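Local coordinates for protein (S)-2-haloacid dehalogenase 4A (Burkholderia cepacia, PDB 2NO4) that hydrolyses short-chain (S)-2-haloalkanoic acids to the corresponding (R)-2-hydroxyalkanoic acids, releasing halide with inversion of configuration, at residues B[200-205]-B[226-231]; B[112-117]-B[122-127]; B[104-109]-B[140-145]. All blocks are in the same frame, centred on the assembly; numbering follows the deposited sequence.

Overall arrangement
All three contacts belong to the Rossmann-like core of this HAD-superfamily enzyme. Interactions 1 and 2 pack helices against strands of the same parallel sheet, with centres about 12 Å apart, and they meet where Trp-229 CZ3 lies 3.5 Å from Lys-116 O. Interaction 3 joins the loop 104-109 to the C-terminal end of helix 132-141 and the turn after it; interaction 2 is nested inside the chain loop it closes. Asp-109 OD2 comes within 3.1 Å of Ser-226 CB, so interaction 3 also adjoins interaction 1. Interaction 1 comes near the nucleophile: the side chain of Ile-204 is about 8 Å from that of Asp-20. Leu-144 is about 8 Å, side chain to side chain, from substrate-binding Ala-21.

Interaction 1: residues B[200-205]-B[226-231]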
loop_
_atom_site.group_PDB
_atom_site.type_symbol
_atom_site.label_atom_id
_atom_site.label_comp_id
_atom_site.label_asym_id
_atom_site.label_seq_id
_atom_site.Cartn_x
_atom_site.Cartn_y
_atom_site.Cartn_z
ATOM N N ASN B 200 6.998 16.354 -15.538
ATOM C CA ASN B 200 6.035 16.094 -16.625
ATOM C C ASN B 200 5.829 14.585 -16.735
ATOM O O ASN B 200 6.759 13.848 -17.072
ATOM C CB ASN B 200 6.539 16.683 -17.958
ATOM C CG ASN B 200 6.800 18.186 -17.856
ATOM O OD1 ASN B 200 5.863 18.978 -17.815
ATOM N ND2 ASN B 200 8.076 18.574 -17.779
ATOM N N THR B 201 4.615 14.120 -16.451
ATOM C CA THR B 201 4.395 12.684 -16.277
ATOM C C THR B 201 3.800 11.993 -17.493
ATOM O O THR B 201 2.876 12.492 -18.127
ATOM C CB THR B 201 3.540 12.394 -15.017
ATOM O OG1 THR B 201 2.366 13.205 -15.072
ATOM C CG2 THR B 201 4.349 12.757 -13.773
ATOM N N VAL B 202 4.345 10.829 -17.789
ATOM C CA VAL B 202 3.853 9.988 -18.868
ATOM C C VAL B 202 3.646 8.585 -18.334
ATOM O O VAL B 202 4.588 7.931 -17.846
ATOM C CB VAL B 202 4.836 9.948 -20.037
ATOM C CG1 VAL B 202 4.342 8.931 -21.132
ATOM C CG2 VAL B 202 5.066 11.370 -20.579
ATOM N N ARG B 203 2.394 8.155 -18.373
ATOM C CA ARG B 203 2.047 6.786 -17.994
ATOM C C ARG B 203 2.216 5.800 -19.169
ATOM O O ARG B 203 1.751 6.066 -20.277
ATOM C CB ARG B 203 0.597 6.740 -17.519
ATOM C CG ARG B 203 0.195 5.319 -17.236
ATOM C CD ARG B 203 -0.830 5.213 -16.238
ATOM N NE ARG B 203 -1.007 3.820 -15.835
ATOM C CZ ARG B 203 -2.001 3.416 -15.059
ATOM N NH1 ARG B 203 -2.901 4.286 -14.631
ATOM N NH2 ARG B 203 -2.120 2.132 -14.748
ATOM N N ILE B 204 2.905 4.686 -18.912
ATOM C CA ILE B 204 2.841 3.499 -19.779
ATOM C C ILE B 204 1.721 2.614 -19.220
ATOM O O ILE B 204 1.877 2.017 -18.156
ATOM C CB ILE B 204 4.163 2.712 -19.851
ATOM C CG1 ILE B 204 5.381 3.654 -19.971
ATOM C CG2 ILE B 204 4.140 1.696 -21.020
ATOM C CD1 ILE B 204 5.412 4.507 -21.220
ATOM N N ASN B 205 0.583 2.610 -19.916
ATOM C CA ASN B 205 -0.597 1.857 -19.522
ATOM C C ASN B 205 -0.786 0.769 -20.569
ATOM O O ASN B 205 -1.465 0.953 -21.593
ATOM C CB ASN B 205 -1.803 2.794 -19.401
ATOM C CG ASN B 205 -2.982 2.149 -18.694
ATOM O OD1 ASN B 205 -3.050 0.914 -18.542
ATOM N ND2 ASN B 205 -3.932 2.972 -18.286
ATOM N N SER B 226 7.748 2.076 -26.754
ATOM C CA SER B 226 8.020 2.524 -28.130
ATOM C C SER B 226 7.277 3.818 -28.513
ATOM O O SER B 226 7.770 4.600 -29.317
ATOM C CB SER B 226 7.702 1.403 -29.129
ATOM O OG SER B 226 6.299 1.180 -29.185
ATOM N N GLU B 227 6.106 4.048 -27.927
ATOM C CA GLU B 227 5.326 5.265 -28.200
ATOM C C GLU B 227 5.872 6.519 -27.591
ATOM O O GLU B 227 5.398 7.614 -27.899
ATOM C CB GLU B 227 3.873 5.089 -27.778
ATOM C CG GLU B 227 3.189 3.934 -28.472
ATOM C CD GLU B 227 3.017 4.136 -29.978
ATOM O OE1 GLU B 227 2.705 3.133 -30.655
ATOM O OE2 GLU B 227 3.185 5.269 -30.496
ATOM N N LEU B 228 6.863 6.370 -26.722
ATOM C CA LEU B 228 7.565 7.512 -26.173
ATOM C C LEU B 228 8.395 8.160 -27.255
ATOM O O LEU B 228 8.727 9.340 -27.156
ATOM C CB LEU B 228 8.504 7.078 -25.035
ATOM C CG LEU B 228 7.924 6.584 -23.701
ATOM C CD1 LEU B 228 9.094 6.106 -22.791
ATOM C CD2 LEU B 228 7.097 7.717 -23.008
ATOM N N TRP B 229 8.756 7.388 -28.292
ATOM C CA TRP B 229 9.605 7.949 -29.359
ATOM C C TRP B 229 8.929 9.111 -30.129
ATOM O O TRP B 229 9.493 10.196 -30.191
ATOM C CB TRP B 229 10.162 6.851 -30.281
ATOM C CG TRP B 229 11.208 7.324 -31.310
ATOM C CD1 TRP B 229 11.245 6.985 -32.640
ATOM C CD2 TRP B 229 12.331 8.199 -31.084
ATOM N NE1 TRP B 229 12.331 7.566 -33.243
ATOM C CE2 TRP B 229 13.007 8.332 -32.325
ATOM C CE3 TRP B 229 12.835 8.894 -29.949
ATOM C CZ2 TRP B 229 14.170 9.124 -32.476
ATOM C CZ3 TRP B 229 13.987 9.693 -30.099
ATOM C CH2 TRP B 229 14.640 9.797 -31.369
ATOM N N PRO B 230 7.742 8.893 -30.718
ATOM C CA PRO B 230 7.083 10.057 -31.333
ATOM C C PRO B 230 6.786 11.194 -30.355
ATOM O O PRO B 230 6.726 12.377 -30.763
ATOM C CB PRO B 230 5.766 9.476 -31.889
ATOM C CG PRO B 230 5.604 8.109 -31.254
ATOM C CD PRO B 230 6.988 7.638 -30.947
ATOM N N LEU B 231 6.575 10.847 -29.080
ATOM C CA LEU B 231 6.310 11.870 -28.042
ATOM C C LEU B 231 7.514 12.743 -27.744
ATOM O O LEU B 231 7.378 13.914 -27.433
ATOM C CB LEU B 231 5.809 11.196 -26.762
ATOM C CG LEU B 231 5.298 12.065 -25.629
ATOM C CD1 LEU B 231 3.978 12.665 -26.047
ATOM C CD2 LEU B 231 5.146 11.212 -24.371
#
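Val-202, Ile-204, Leu-228 and Leu-231 meet through methyl groups, an entirely aliphatic contact between a strand and the helical segment packed on one face of it. Val-202 uses both branches. CG1 is anti to the backbone N (chi1 175°) and lies 3.5 Å from Leu-228 CD2, the two side chains sliding past each other in opposite directions. CG2 instead meets Leu-231 CD2 at 3.8 Å, and here the side chains approach tip to tip. Ile-204 reaches in with its longer arm: its CD1 is 4.0 Å from Leu-228 CD2, and the two chains cross at about a right angle. The beta-branched Val-202 and Ile-204 suit an extended strand, and both leucines reach across to them with CD2.

Backbone hydrogen bonds run within the sheet and within the helical turn. Val-202 pairs with Phe-183 and Ser-185, and Trp-229 N bonds to Ser-226 O at 3.1 Å. On the other face of the strand, Thr-201 and Arg-203 touch helix 188-197.

Helix 228-232 thus packs on a strand of the parallel Rossmann-like sheet, where the side chain of Ile-204 is about 4 Å from that of Thr-24, a site inferred to matter for catalysis. With only apolar groups at the interface, the helical segment is held here by van der Waals packing and exclusion of water, forces that do not fix one exact direction of approach.

Interaction 2: residues B[112-117]-B[122-127]; sequences ETLEKL and YIVAIL. With SO4 (sulfate ion), chain M.
Val-124 sets CG1 anti to the backbone N (chi1 -180°), which spreads its methyls between Leu-114 and Leu-117, two helix residues one turn apart. CG2 lies 4.0 Å from Leu-117 CB, and CG1 sits 3.7 Å from Leu-114 CG, their side chains crossing at a slant. A beta-branched valine suits the strand, and leucines three residues apart present one side of the helix to it.

Tyr-122 closes the end of the contact. Leu-117 holds CG anti to its carbonyl carbon (chi1 -69°), which carries CD2 to the tyrosine ring, 4.0 Å from Tyr-122 CD1; Leu-117 O lies at the ring edge, in plane. The same carbonyl accepts a weak hydrogen bond from Tyr-122 N at 3.4 Å, with an N-H...O angle of 151°. The tyrosine hydroxyl is bonded to Leu-232 O, tying the ring to the C-terminal helix.

The opposite character appears on the helix's outer side, where Lys-116 NZ forms a salt bridge to Glu-112 OE2 at 3.3 Å, its hydrogen bond weak, and a hydrogen bond at 3.1 Å to O2 of a sulfate probably from the crystallisation liquor. Lys-116 also makes a cation-pi contact with Trp-229. A short turn connects helix 110-119 to strand 123-128, whose Ile-123 and Ala-125 pair with strand 16-19. This amphipathic helix packed on a parallel strand is a helix-strand unit of the Rossmann-like HAD core.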
loop_
_atom_site.group_PDB
_atom_site.type_symbol
_atom_site.label_atom_id
_atom_site.label_comp_id
_atom_site.label_asym_id
_atom_site.label_seq_id
_atom_site.Cartn_x
_atom_site.Cartn_y
_atom_site.Cartn_z
ATOM N N GLU B 112 15.723 -0.609 -26.844
ATOM C CA GLU B 112 15.687 0.160 -28.057
ATOM C C GLU B 112 15.169 1.570 -27.826
ATOM O O GLU B 112 15.725 2.515 -28.367
ATOM C CB GLU B 112 14.857 -0.546 -29.121
ATOM C CG GLU B 112 14.960 0.162 -30.438
ATOM C CD GLU B 112 14.191 -0.509 -31.555
ATOM O OE1 GLU B 112 13.821 -1.708 -31.467
ATOM O OE2 GLU B 112 13.979 0.194 -32.552
ATOM N N THR B 113 14.087 1.727 -27.058
ATOM C CA THR B 113 13.598 3.090 -26.819
ATOM C C THR B 113 14.538 3.971 -25.985
ATOM O O THR B 113 14.764 5.123 -26.332
ATOM C CB THR B 113 12.034 3.251 -26.538
ATOM O OG1 THR B 113 11.774 4.136 -25.432
ATOM C CG2 THR B 113 11.302 1.988 -26.470
ATOM N N LEU B 114 15.149 3.417 -24.948
ATOM C CA LEU B 114 16.160 4.173 -24.220
ATOM C C LEU B 114 17.361 4.587 -25.127
ATOM O O LEU B 114 17.804 5.742 -25.049
ATOM C CB LEU B 114 16.539 3.455 -22.908
ATOM C CG LEU B 114 15.614 3.946 -21.751
ATOM C CD1 LEU B 114 14.138 3.752 -22.066
ATOM C CD2 LEU B 114 15.961 3.258 -20.479
ATOM N N GLU B 115 17.817 3.694 -26.014
ATOM C CA GLU B 115 18.835 4.075 -27.001
ATOM C C GLU B 115 18.393 5.225 -27.914
ATOM O O GLU B 115 19.116 6.166 -28.093
ATOM C CB GLU B 115 19.344 2.881 -27.819
ATOM C CG GLU B 115 20.460 3.246 -28.857
ATOM C CD GLU B 115 21.553 4.188 -28.293
ATOM O OE1 GLU B 115 22.312 3.773 -27.390
ATOM O OE2 GLU B 115 21.655 5.355 -28.762
ATOM N N LYS B 116 17.170 5.195 -28.422
ATOM C CA LYS B 116 16.665 6.303 -29.279
ATOM C C LYS B 116 16.677 7.624 -28.507
ATOM O O LYS B 116 17.122 8.666 -29.016
ATOM C CB LYS B 116 15.248 6.015 -29.804
ATOM C CG LYS B 116 15.100 4.817 -30.772
ATOM C CD LYS B 116 13.641 4.751 -31.307
ATOM C CE LYS B 116 13.300 3.497 -32.110
ATOM N NZ LYS B 116 14.204 3.442 -33.279
ATOM N N LEU B 117 16.204 7.578 -27.256
ATOM C CA LEU B 117 16.185 8.767 -26.404
ATOM C C LEU B 117 17.586 9.274 -26.103
ATOM O O LEU B 117 17.819 10.477 -26.086
ATOM C CB LEU B 117 15.434 8.484 -25.085
ATOM C CG LEU B 117 13.926 8.281 -25.243
ATOM C CD1 LEU B 117 13.258 7.935 -23.888
ATOM C CD2 LEU B 117 13.267 9.506 -25.879
ATOM N N TYR B 122 18.906 13.404 -24.789
ATOM C CA TYR B 122 18.375 13.470 -23.418
ATOM C C TYR B 122 19.313 12.861 -22.401
ATOM O O TYR B 122 20.035 11.926 -22.701
ATOM C CB TYR B 122 17.056 12.700 -23.301
ATOM C CG TYR B 122 15.915 13.323 -24.026
ATOM C CD1 TYR B 122 15.486 12.825 -25.270
ATOM C CD2 TYR B 122 15.262 14.426 -23.488
ATOM C CE1 TYR B 122 14.398 13.394 -25.918
ATOM C CE2 TYR B 122 14.195 15.022 -24.138
ATOM C CZ TYR B 122 13.766 14.501 -25.345
ATOM O OH TYR B 122 12.700 15.114 -25.960
ATOM N N ILE B 123 19.271 13.370 -21.179
ATOM C CA ILE B 123 19.760 12.601 -20.044
ATOM C C ILE B 123 18.721 11.496 -19.848
ATOM O O ILE B 123 17.517 11.774 -19.788
ATOM C CB ILE B 123 19.927 13.461 -18.763
ATOM C CG1 ILE B 123 20.875 14.660 -19.005
ATOM C CG2 ILE B 123 20.431 12.588 -17.570
ATOM C CD1 ILE B 123 20.586 15.856 -18.069
ATOM N N VAL B 124 19.187 10.254 -19.801
ATOM C CA VAL B 124 18.340 9.100 -19.609
ATOM C C VAL B 124 18.745 8.479 -18.282
ATOM O O VAL B 124 19.874 7.999 -18.118
ATOM C CB VAL B 124 18.456 8.080 -20.783
ATOM C CG1 VAL B 124 17.512 6.853 -20.531
ATOM C CG2 VAL B 124 18.162 8.762 -22.148
ATOM N N ALA B 125 17.833 8.515 -17.312
ATOM C CA ALA B 125 18.151 8.041 -15.958
ATOM C C ALA B 125 17.022 7.139 -15.434
ATOM O O ALA B 125 15.877 7.220 -15.906
ATOM C CB ALA B 125 18.385 9.261 -15.003
ATOM N N ILE B 126 17.363 6.261 -14.502
ATOM C CA ILE B 126 16.358 5.528 -13.725
ATOM C C ILE B 126 16.252 6.197 -12.324
ATOM O O ILE B 126 17.266 6.655 -11.758
ATOM C CB ILE B 126 16.718 4.016 -13.632
ATOM C CG1 ILE B 126 16.414 3.319 -14.969
ATOM C CG2 ILE B 126 15.971 3.299 -12.444
ATOM C CD1 ILE B 126 16.896 1.896 -15.047
ATOM N N LEU B 127 15.021 6.299 -11.802
ATOM C CA LEU B 127 14.789 6.643 -10.387
ATOM C C LEU B 127 13.898 5.526 -9.802
ATOM O O LEU B 127 12.723 5.338 -10.225
ATOM C CB LEU B 127 14.131 8.030 -10.265
ATOM C CG LEU B 127 13.779 8.441 -8.824
ATOM C CD1 LEU B 127 15.110 8.660 -8.017
ATOM C CD2 LEU B 127 12.835 9.659 -8.781
HETATM S S SO4 M . 12.091 0.125 -35.166
HETATM O O1 SO4 M . 11.168 -0.005 -36.298
HETATM O O2 SO4 M . 12.613 1.497 -35.100
HETATM O O3 SO4 M . 11.376 -0.403 -33.996
HETATM O O4 SO4 M . 13.269 -0.715 -35.284
#

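Interaction 3: residues B[104-109]-B[140-145]. With SO4 (sulfate ion), chain L.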
loop_
_atom_site.group_PDB
_atom_site.type_symbol
_atom_site.label_atom_id
_atom_site.label_comp_id
_atom_site.label_asym_id
_atom_site.label_seq_id
_atom_site.Cartn_x
_atom_site.Cartn_y
_atom_site.Cartn_z
ATOM N N LEU B 104 15.164 -9.829 -13.412
ATOM C CA LEU B 104 13.868 -9.598 -14.082
ATOM C C LEU B 104 14.040 -9.215 -15.539
ATOM O O LEU B 104 14.874 -8.368 -15.855
ATOM C CB LEU B 104 13.121 -8.438 -13.415
ATOM C CG LEU B 104 12.254 -8.560 -12.197
ATOM C CD1 LEU B 104 11.409 -7.291 -12.170
ATOM C CD2 LEU B 104 11.339 -9.830 -12.171
ATOM N N SER B 105 13.224 -9.829 -16.398
ATOM C CA SER B 105 13.109 -9.497 -17.821
ATOM C C SER B 105 12.752 -8.036 -18.034
ATOM O O SER B 105 11.861 -7.489 -17.340
ATOM C CB SER B 105 11.972 -10.313 -18.459
ATOM O OG SER B 105 12.156 -11.686 -18.225
ATOM N N ALA B 106 13.429 -7.432 -19.005
ATOM C CA ALA B 106 13.035 -6.132 -19.541
ATOM C C ALA B 106 11.830 -6.328 -20.444
ATOM O O ALA B 106 11.715 -7.359 -21.130
ATOM C CB ALA B 106 14.171 -5.496 -20.319
ATOM N N TYR B 107 10.939 -5.334 -20.448
ATOM C CA TYR B 107 9.920 -5.252 -21.484
ATOM C C TYR B 107 10.584 -5.158 -22.854
ATOM O O TYR B 107 11.666 -4.589 -22.977
ATOM C CB TYR B 107 8.948 -4.069 -21.240
ATOM C CG TYR B 107 7.951 -4.383 -20.174
ATOM C CD1 TYR B 107 6.788 -5.129 -20.465
ATOM C CD2 TYR B 107 8.184 -3.990 -18.853
ATOM C CE1 TYR B 107 5.877 -5.442 -19.465
ATOM C CE2 TYR B 107 7.285 -4.297 -17.869
ATOM C CZ TYR B 107 6.137 -5.025 -18.186
ATOM O OH TYR B 107 5.253 -5.324 -17.188
ATOM N N PRO B 108 9.928 -5.705 -23.889
ATOM C CA PRO B 108 10.619 -5.911 -25.187
ATOM C C PRO B 108 11.144 -4.621 -25.862
ATOM O O PRO B 108 12.187 -4.659 -26.499
ATOM C CB PRO B 108 9.564 -6.638 -26.063
ATOM C CG PRO B 108 8.240 -6.417 -25.403
ATOM C CD PRO B 108 8.527 -6.160 -23.899
ATOM N N ASP B 109 10.437 -3.501 -25.703
ATOM C CA ASP B 109 10.809 -2.248 -26.350
ATOM C C ASP B 109 11.736 -1.362 -25.478
ATOM O O ASP B 109 12.096 -0.259 -25.897
ATOM C CB ASP B 109 9.541 -1.458 -26.738
ATOM C CG ASP B 109 8.718 -2.144 -27.840
ATOM O OD1 ASP B 109 9.128 -3.237 -28.330
ATOM O OD2 ASP B 109 7.657 -1.596 -28.226
ATOM N N LYS B 140 22.066 -5.140 -15.707
ATOM C CA LYS B 140 23.129 -5.822 -16.451
ATOM C C LYS B 140 22.595 -7.016 -17.248
ATOM O O LYS B 140 22.913 -7.164 -18.440
ATOM C CB LYS B 140 24.273 -6.270 -15.533
ATOM C CG LYS B 140 25.219 -5.144 -15.108
ATOM C CD LYS B 140 26.645 -5.680 -14.965
ATOM C CE LYS B 140 27.256 -6.056 -16.347
ATOM N NZ LYS B 140 27.927 -7.420 -16.372
ATOM N N ALA B 141 21.806 -7.868 -16.582
ATOM C CA ALA B 141 21.242 -9.062 -17.225
ATOM C C ALA B 141 20.451 -8.727 -18.473
ATOM O O ALA B 141 20.390 -9.538 -19.402
ATOM C CB ALA B 141 20.368 -9.849 -16.262
ATOM N N SER B 142 19.820 -7.557 -18.490
ATOM C CA SER B 142 18.984 -7.170 -19.631
ATOM C C SER B 142 19.662 -6.187 -20.596
ATOM O O SER B 142 19.015 -5.658 -21.506
ATOM C CB SER B 142 17.638 -6.620 -19.134
ATOM O OG SER B 142 17.862 -5.575 -18.192
ATOM N N LYS B 143 20.963 -5.959 -20.389
ATOM C CA LYS B 143 21.792 -4.998 -21.164
ATOM C C LYS B 143 21.265 -3.556 -21.210
ATOM O O LYS B 143 21.536 -2.811 -22.169
ATOM C CB LYS B 143 22.094 -5.519 -22.578
ATOM C CG LYS B 143 22.809 -6.849 -22.586
ATOM C CD LYS B 143 23.046 -7.357 -24.019
ATOM C CE LYS B 143 23.673 -8.766 -24.025
ATOM N NZ LYS B 143 22.700 -9.790 -23.476
ATOM N N LEU B 144 20.527 -3.168 -20.165
ATOM C CA LEU B 144 19.961 -1.822 -20.067
ATOM C C LEU B 144 21.002 -0.828 -19.569
ATOM O O LEU B 144 20.857 0.373 -19.751
ATOM C CB LEU B 144 18.702 -1.814 -19.197
ATOM C CG LEU B 144 17.499 -2.606 -19.733
ATOM C CD1 LEU B 144 16.349 -2.651 -18.754
ATOM C CD2 LEU B 144 17.018 -2.050 -21.089
ATOM N N ASP B 145 22.055 -1.367 -18.958
ATOM C CA ASP B 145 23.251 -0.650 -18.508
ATOM C C ASP B 145 23.792 0.379 -19.521
ATOM O O ASP B 145 24.053 1.540 -19.184
ATOM C CB ASP B 145 24.362 -1.682 -18.113
ATOM C CG ASP B 145 24.595 -2.816 -19.193
ATOM O OD1 ASP B 145 25.114 -2.585 -20.318
ATOM O OD2 ASP B 145 24.282 -3.968 -18.888
HETATM S S SO4 L . 6.662 -2.374 -24.112
HETATM O O1 SO4 L . 8.097 -2.725 -24.221
HETATM O O2 SO4 L . 5.841 -3.437 -23.472
HETATM O O3 SO4 L . 6.599 -1.139 -23.370
HETATM O O4 SO4 L . 6.059 -2.259 -25.428
#
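Ser-142, the first residue to leave helical geometry at the end of helix 132-141, sets its CB 3.8 Å from Ala-106 CB. Its OG stands between the backbone N and the carbonyl carbon (chi1 53°), turned back onto the helix to bond to Ala-138 O; carbon thus faces the alanine while the hydroxyl is satisfied within its own helix. The small methyl of Ala-106 allows the backbones to come close, with CA atoms of these two residues 6.0 Å apart.

Lys-143 follows with positive phi (55°) and reverses the chain, its N bonded to Lys-140 O at 3.0 Å. Leu-144, its N bonded to Leu-139 O, then comes back toward the loop and places CD1 3.9 Å from the same Ala-106 CB, which therefore touches both Ser-142 and Leu-144.

Beyond Ala-106, Asp-109 N donates to O1 of a sulfate probably from the crystallisation liquor, at 2.9 Å with an angle of 154°; Ser-224 OG, Leu-225 N and Arg-206 NE also bond to this ion. Arg-206 further makes a cation-pi contact with Tyr-107. The turn at 140-144 is a Schellman motif ending helix 132-141, here packed on the loop that leads into helix 110-119 of the HAD core.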